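Local coordinates for chorismate mutase and shikimate 5-dehydrogenase fusion protein (Clostridium acetobutylicum, PDB 3FBT), which probably catalyses, through its shikimate dehydrogenase part, the reversible NADPH-linked reduction of 3-dehydroshikimate to shikimate on the way to chorismate, at residues K188-P198 and I214-Y225. Sequence-based numbering, arbitrary orientation.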
loop_
_atom_site.group_PDB
_atom_site.type_symbol
_atom_site.label_atom_id
_atom_site.label_comp_id
_atom_site.label_asym_id
_atom_site.label_seq_id
_atom_site.Cartn_x
_atom_site.Cartn_y
_atom_site.Cartn_z
ATOM N N LYS A 188 -5.307 -0.999 -32.602
ATOM C CA LYS A 188 -5.076 -0.010 -33.668
ATOM C C LYS A 188 -5.812 1.250 -33.344
ATOM O O LYS A 188 -6.995 1.220 -33.023
ATOM C CB LYS A 188 -5.569 -0.528 -35.009
ATOM C CG LYS A 188 -5.274 -1.969 -35.230
ATOM C CD LYS A 188 -5.025 -2.171 -36.671
ATOM C CE LYS A 188 -4.220 -3.459 -36.909
ATOM N NZ LYS A 188 -4.354 -3.642 -38.380
ATOM N N GLY A 189 -5.109 2.351 -33.404
ATOM C CA GLY A 189 -5.686 3.647 -33.050
ATOM C C GLY A 189 -5.082 4.267 -31.781
ATOM O O GLY A 189 -5.224 5.492 -31.559
ATOM N N MET A 190 -4.478 3.431 -30.929
ATOM C CA MET A 190 -3.801 3.910 -29.687
ATOM C C MET A 190 -2.330 3.672 -29.747
ATOM O O MET A 190 -1.894 2.744 -30.416
ATOM C CB MET A 190 -4.379 3.275 -28.413
ATOM C CG MET A 190 -4.088 1.803 -28.077
ATOM S SD MET A 190 -4.686 1.373 -26.345
ATOM C CE MET A 190 -4.157 2.767 -25.492
ATOM N N TYR A 191 -1.553 4.495 -29.034
ATOM C CA TYR A 191 -0.101 4.355 -29.040
ATOM C C TYR A 191 0.270 2.872 -28.884
ATOM O O TYR A 191 -0.358 2.184 -28.088
ATOM C CB TYR A 191 0.507 5.162 -27.929
ATOM C CG TYR A 191 2.007 5.027 -27.894
ATOM C CD1 TYR A 191 2.823 5.806 -28.735
ATOM C CD2 TYR A 191 2.607 4.060 -27.075
ATOM C CE1 TYR A 191 4.192 5.664 -28.724
ATOM C CE2 TYR A 191 3.960 3.910 -27.044
ATOM C CZ TYR A 191 4.749 4.712 -27.872
ATOM O OH TYR A 191 6.106 4.536 -27.810
ATOM N N PRO A 192 1.285 2.370 -29.623
ATOM C CA PRO A 192 2.137 3.045 -30.621
ATOM C C PRO A 192 1.595 2.799 -32.008
ATOM O O PRO A 192 2.370 2.799 -32.959
ATOM C CB PRO A 192 3.464 2.305 -30.496
ATOM C CG PRO A 192 3.047 0.918 -30.233
ATOM C CD PRO A 192 1.718 0.974 -29.444
ATOM N N LYS A 193 0.281 2.567 -32.126
ATOM C CA LYS A 193 -0.323 2.309 -33.423
ATOM C C LYS A 193 -1.333 3.376 -33.771
ATOM O O LYS A 193 -2.327 3.091 -34.432
ATOM C CB LYS A 193 -1.017 0.934 -33.429
ATOM C CG LYS A 193 -0.117 -0.231 -33.056
ATOM C CD LYS A 193 -0.909 -1.544 -33.077
ATOM C CE LYS A 193 -0.282 -2.656 -32.217
ATOM N NZ LYS A 193 0.939 -3.246 -32.867
ATOM N N GLU A 194 -1.075 4.601 -33.340
ATOM C CA GLU A 194 -2.070 5.654 -33.413
ATOM C C GLU A 194 -2.522 6.124 -34.827
ATOM O O GLU A 194 -3.617 6.645 -35.001
ATOM C CB GLU A 194 -1.587 6.857 -32.588
ATOM C CG GLU A 194 -2.729 7.717 -32.047
ATOM C CD GLU A 194 -2.264 9.011 -31.357
ATOM O OE1 GLU A 194 -1.201 8.997 -30.681
ATOM O OE2 GLU A 194 -2.978 10.040 -31.471
ATOM N N GLY A 195 -1.692 5.994 -35.841
ATOM C CA GLY A 195 -2.137 6.480 -37.158
ATOM C C GLY A 195 -2.847 5.411 -37.970
ATOM O O GLY A 195 -3.076 5.582 -39.165
ATOM N N GLU A 196 -3.192 4.301 -37.304
ATOM C CA GLU A 196 -3.848 3.189 -37.949
ATOM C C GLU A 196 -5.272 3.119 -37.496
ATOM O O GLU A 196 -5.632 3.502 -36.369
ATOM C CB GLU A 196 -3.251 1.846 -37.526
ATOM C CG GLU A 196 -1.991 1.410 -38.192
ATOM C CD GLU A 196 -1.579 0.059 -37.684
ATOM O OE1 GLU A 196 -2.428 -0.851 -37.688
ATOM O OE2 GLU A 196 -0.419 -0.101 -37.264
ATOM N N SER A 197 -6.068 2.534 -38.375
ATOM C CA SER A 197 -7.402 2.204 -38.066
ATOM C C SER A 197 -7.520 0.703 -38.247
ATOM O O SER A 197 -6.854 0.146 -39.108
ATOM C CB SER A 197 -8.274 2.938 -39.016
ATOM O OG SER A 197 -9.593 2.716 -38.713
ATOM N N PRO A 198 -8.370 0.026 -37.451
ATOM C CA PRO A 198 -8.597 -1.358 -37.852
ATOM C C PRO A 198 -9.367 -1.525 -39.195
ATOM O O PRO A 198 -9.221 -2.559 -39.813
ATOM C CB PRO A 198 -9.437 -1.937 -36.690
ATOM C CG PRO A 198 -10.173 -0.731 -36.158
ATOM C CD PRO A 198 -9.174 0.401 -36.279
ATOM N N ILE A 214 -10.788 2.624 -27.141
ATOM C CA ILE A 214 -9.723 3.587 -26.968
ATOM C C ILE A 214 -10.235 4.985 -26.586
ATOM O O ILE A 214 -11.225 5.482 -27.179
ATOM C CB ILE A 214 -8.991 3.709 -28.279
ATOM C CG1 ILE A 214 -8.426 2.311 -28.647
ATOM C CG2 ILE A 214 -7.923 4.889 -28.204
ATOM C CD1 ILE A 214 -7.952 2.196 -30.118
ATOM N N TYR A 215 -9.555 5.629 -25.618
ATOM C CA TYR A 215 -9.948 6.975 -25.094
ATOM C C TYR A 215 -8.779 7.945 -25.215
ATOM O O TYR A 215 -8.896 9.140 -24.935
ATOM C CB TYR A 215 -10.353 6.923 -23.584
ATOM C CG TYR A 215 -9.321 6.238 -22.703
ATOM C CD1 TYR A 215 -8.175 6.915 -22.241
ATOM C CD2 TYR A 215 -9.458 4.909 -22.391
ATOM C CE1 TYR A 215 -7.195 6.240 -21.457
ATOM C CE2 TYR A 215 -8.528 4.249 -21.643
ATOM C CZ TYR A 215 -7.418 4.908 -21.175
ATOM O OH TYR A 215 -6.549 4.152 -20.456
ATOM N N ASN A 216 -7.607 7.435 -25.543
ATOM C CA ASN A 216 -6.519 8.335 -25.838
ATOM C C ASN A 216 -5.826 7.741 -27.014
ATOM O O ASN A 216 -5.262 6.651 -26.876
ATOM C CB ASN A 216 -5.538 8.369 -24.678
ATOM C CG ASN A 216 -4.398 9.325 -24.925
ATOM O OD1 ASN A 216 -4.452 10.150 -25.848
ATOM N ND2 ASN A 216 -3.348 9.225 -24.112
ATOM N N PRO A 217 -5.875 8.426 -28.176
ATOM C CA PRO A 217 -6.438 9.780 -28.383
ATOM C C PRO A 217 -7.947 9.849 -28.301
ATOM O O PRO A 217 -8.628 8.796 -28.415
ATOM C CB PRO A 217 -5.939 10.177 -29.794
ATOM C CG PRO A 217 -5.519 8.879 -30.443
ATOM C CD PRO A 217 -5.142 7.929 -29.353
ATOM N N VAL A 218 -8.499 11.040 -28.051
ATOM C CA VAL A 218 -9.959 11.115 -27.849
ATOM C C VAL A 218 -10.722 10.899 -29.158
ATOM O O VAL A 218 -11.893 10.538 -29.165
ATOM C CB VAL A 218 -10.477 12.406 -27.123
ATOM C CG1 VAL A 218 -10.163 12.343 -25.612
ATOM C CG2 VAL A 218 -9.910 13.640 -27.750
ATOM N N GLU A 219 -10.026 11.116 -30.254
ATOM C CA GLU A 219 -10.525 10.769 -31.573
ATOM C C GLU A 219 -9.439 9.980 -32.278
ATOM O O GLU A 219 -8.405 10.525 -32.657
ATOM C CB GLU A 219 -10.839 12.023 -32.386
ATOM C CG GLU A 219 -11.554 11.722 -33.706
ATOM C CD GLU A 219 -11.594 12.899 -34.665
ATOM O OE1 GLU A 219 -10.522 13.332 -35.178
ATOM O OE2 GLU A 219 -12.715 13.369 -34.916
ATOM N N THR A 220 -9.658 8.670 -32.387
ATOM C CA THR A 220 -8.875 7.822 -33.240
ATOM C C THR A 220 -9.183 8.076 -34.762
ATOM O O THR A 220 -10.268 8.530 -35.125
ATOM C CB THR A 220 -9.167 6.351 -32.916
ATOM O OG1 THR A 220 -10.571 6.106 -33.025
ATOM C CG2 THR A 220 -8.723 5.965 -31.469
ATOM N N LEU A 221 -8.244 7.751 -35.640
ATOM C CA LEU A 221 -8.546 7.658 -37.072
ATOM C C LEU A 221 -9.890 6.960 -37.248
ATOM O O LEU A 221 -10.800 7.454 -37.929
ATOM C CB LEU A 221 -7.431 6.898 -37.810
ATOM C CG LEU A 221 -7.410 6.963 -39.351
ATOM C CD1 LEU A 221 -7.438 8.438 -39.853
ATOM C CD2 LEU A 221 -6.200 6.230 -39.913
ATOM N N PHE A 222 -10.037 5.810 -36.603
ATOM C CA PHE A 222 -11.288 5.098 -36.666
ATOM C C PHE A 222 -12.496 5.979 -36.372
ATOM O O PHE A 222 -13.517 5.844 -37.070
ATOM C CB PHE A 222 -11.264 3.898 -35.727
ATOM C CG PHE A 222 -12.592 3.197 -35.549
ATOM C CD1 PHE A 222 -13.071 2.368 -36.531
ATOM C CD2 PHE A 222 -13.315 3.304 -34.358
ATOM C CE1 PHE A 222 -14.222 1.694 -36.353
ATOM C CE2 PHE A 222 -14.464 2.599 -34.142
ATOM C CZ PHE A 222 -14.931 1.789 -35.157
ATOM N N LEU A 223 -12.430 6.816 -35.325
ATOM C CA LEU A 223 -13.529 7.691 -34.996
ATOM C C LEU A 223 -13.693 8.979 -35.878
ATOM O O LEU A 223 -14.817 9.451 -36.090
ATOM C CB LEU A 223 -13.486 8.062 -33.519
ATOM C CG LEU A 223 -13.734 6.924 -32.514
ATOM C CD1 LEU A 223 -13.586 7.521 -31.137
ATOM C CD2 LEU A 223 -15.145 6.293 -32.689
ATOM N N LYS A 224 -12.586 9.550 -36.340
ATOM C CA LYS A 224 -12.640 10.630 -37.327
ATOM C C LYS A 224 -13.481 10.149 -38.520
ATOM O O LYS A 224 -14.582 10.703 -38.834
ATOM C CB LYS A 224 -11.224 10.979 -37.799
ATOM C CG LYS A 224 -11.216 12.091 -38.842
ATOM C CD LYS A 224 -9.980 12.078 -39.676
ATOM C CE LYS A 224 -8.702 12.132 -38.807
ATOM N NZ LYS A 224 -7.562 12.794 -39.560
ATOM N N TYR A 225 -12.993 9.063 -39.126
ATOM C CA TYR A 225 -13.711 8.342 -40.169
ATOM C C TYR A 225 -15.191 8.343 -39.941
ATOM O O TYR A 225 -15.960 8.566 -40.874
ATOM C CB TYR A 225 -13.288 6.880 -40.207
ATOM C CG TYR A 225 -11.965 6.649 -40.822
ATOM C CD1 TYR A 225 -11.231 7.693 -41.353
ATOM C CD2 TYR A 225 -11.450 5.352 -40.905
ATOM C CE1 TYR A 225 -9.982 7.456 -41.946
ATOM C CE2 TYR A 225 -10.239 5.103 -41.448
ATOM C CZ TYR A 225 -9.511 6.138 -41.995
ATOM O OH TYR A 225 -8.290 5.824 -42.556
HETATM O O HOH W 1 -8.124 4.533 -35.422
#
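Ser197 OG sits at the edge of the Phe222 ring, near the ring plane, and also lies obliquely to the Tyr225 ring, 3.7 Å from Tyr225 CE2. One face of the Tyr225 ring carries Leu221 O, 3.2 Å above the plane and offset toward the rim; Pro198 CG approaches the Phe222 ring obliquely. The Phe222 and Tyr225 rings belong to helix 221-228 of the NADP-binding Rossmann domain, and both segments are connections that follow neighbouring parallel strands, 181-184 and 209-212. Ser197 OG is anti to the backbone N (chi1 -176°), which brings it against Phe222 CB while it bonds to Val199 O. The Pro198 and Phe222 side chains cross at about a right angle, and Phe222 also packs on Ile182 and Asn184 of strand 181-184. No direct hydrogen bond joins the segments; water 1 bridges them instead, donating to Glu196 O and accepting from Phe222 N at the start of the helix. Thr220 is the N-cap: its OG1 accepts from Leu223 N and also bonds to Asp212, while CG2 faces Gly189 O. Leu221 CD2 lies 3.3 Å from Gly195 O, in the type I turn from Lys193 to Glu196. Within that loop Lys193 O is gripped from opposite faces of its plane by Gly189 N and Glu196 N. The Glu194 side chain, extended beyond CG, comes from the opposite direction to that of Pro217 and lies with CG, CD and OE2 along the proline ring, OE2 3.0 Å from Pro217 CG; a cis peptide bond precedes this proline. Two residues before Pro217 comes Tyr215, predicted to bind shikimate, and the side chain of Asn216 lies near that of His19, predicted to do likewise, so the contact borders the probable substrate site. Ile214, buried, sets CG2 against CB of the partly exposed Met190, and Ile214 CD1 ends 3.2 Å from Lys188 O.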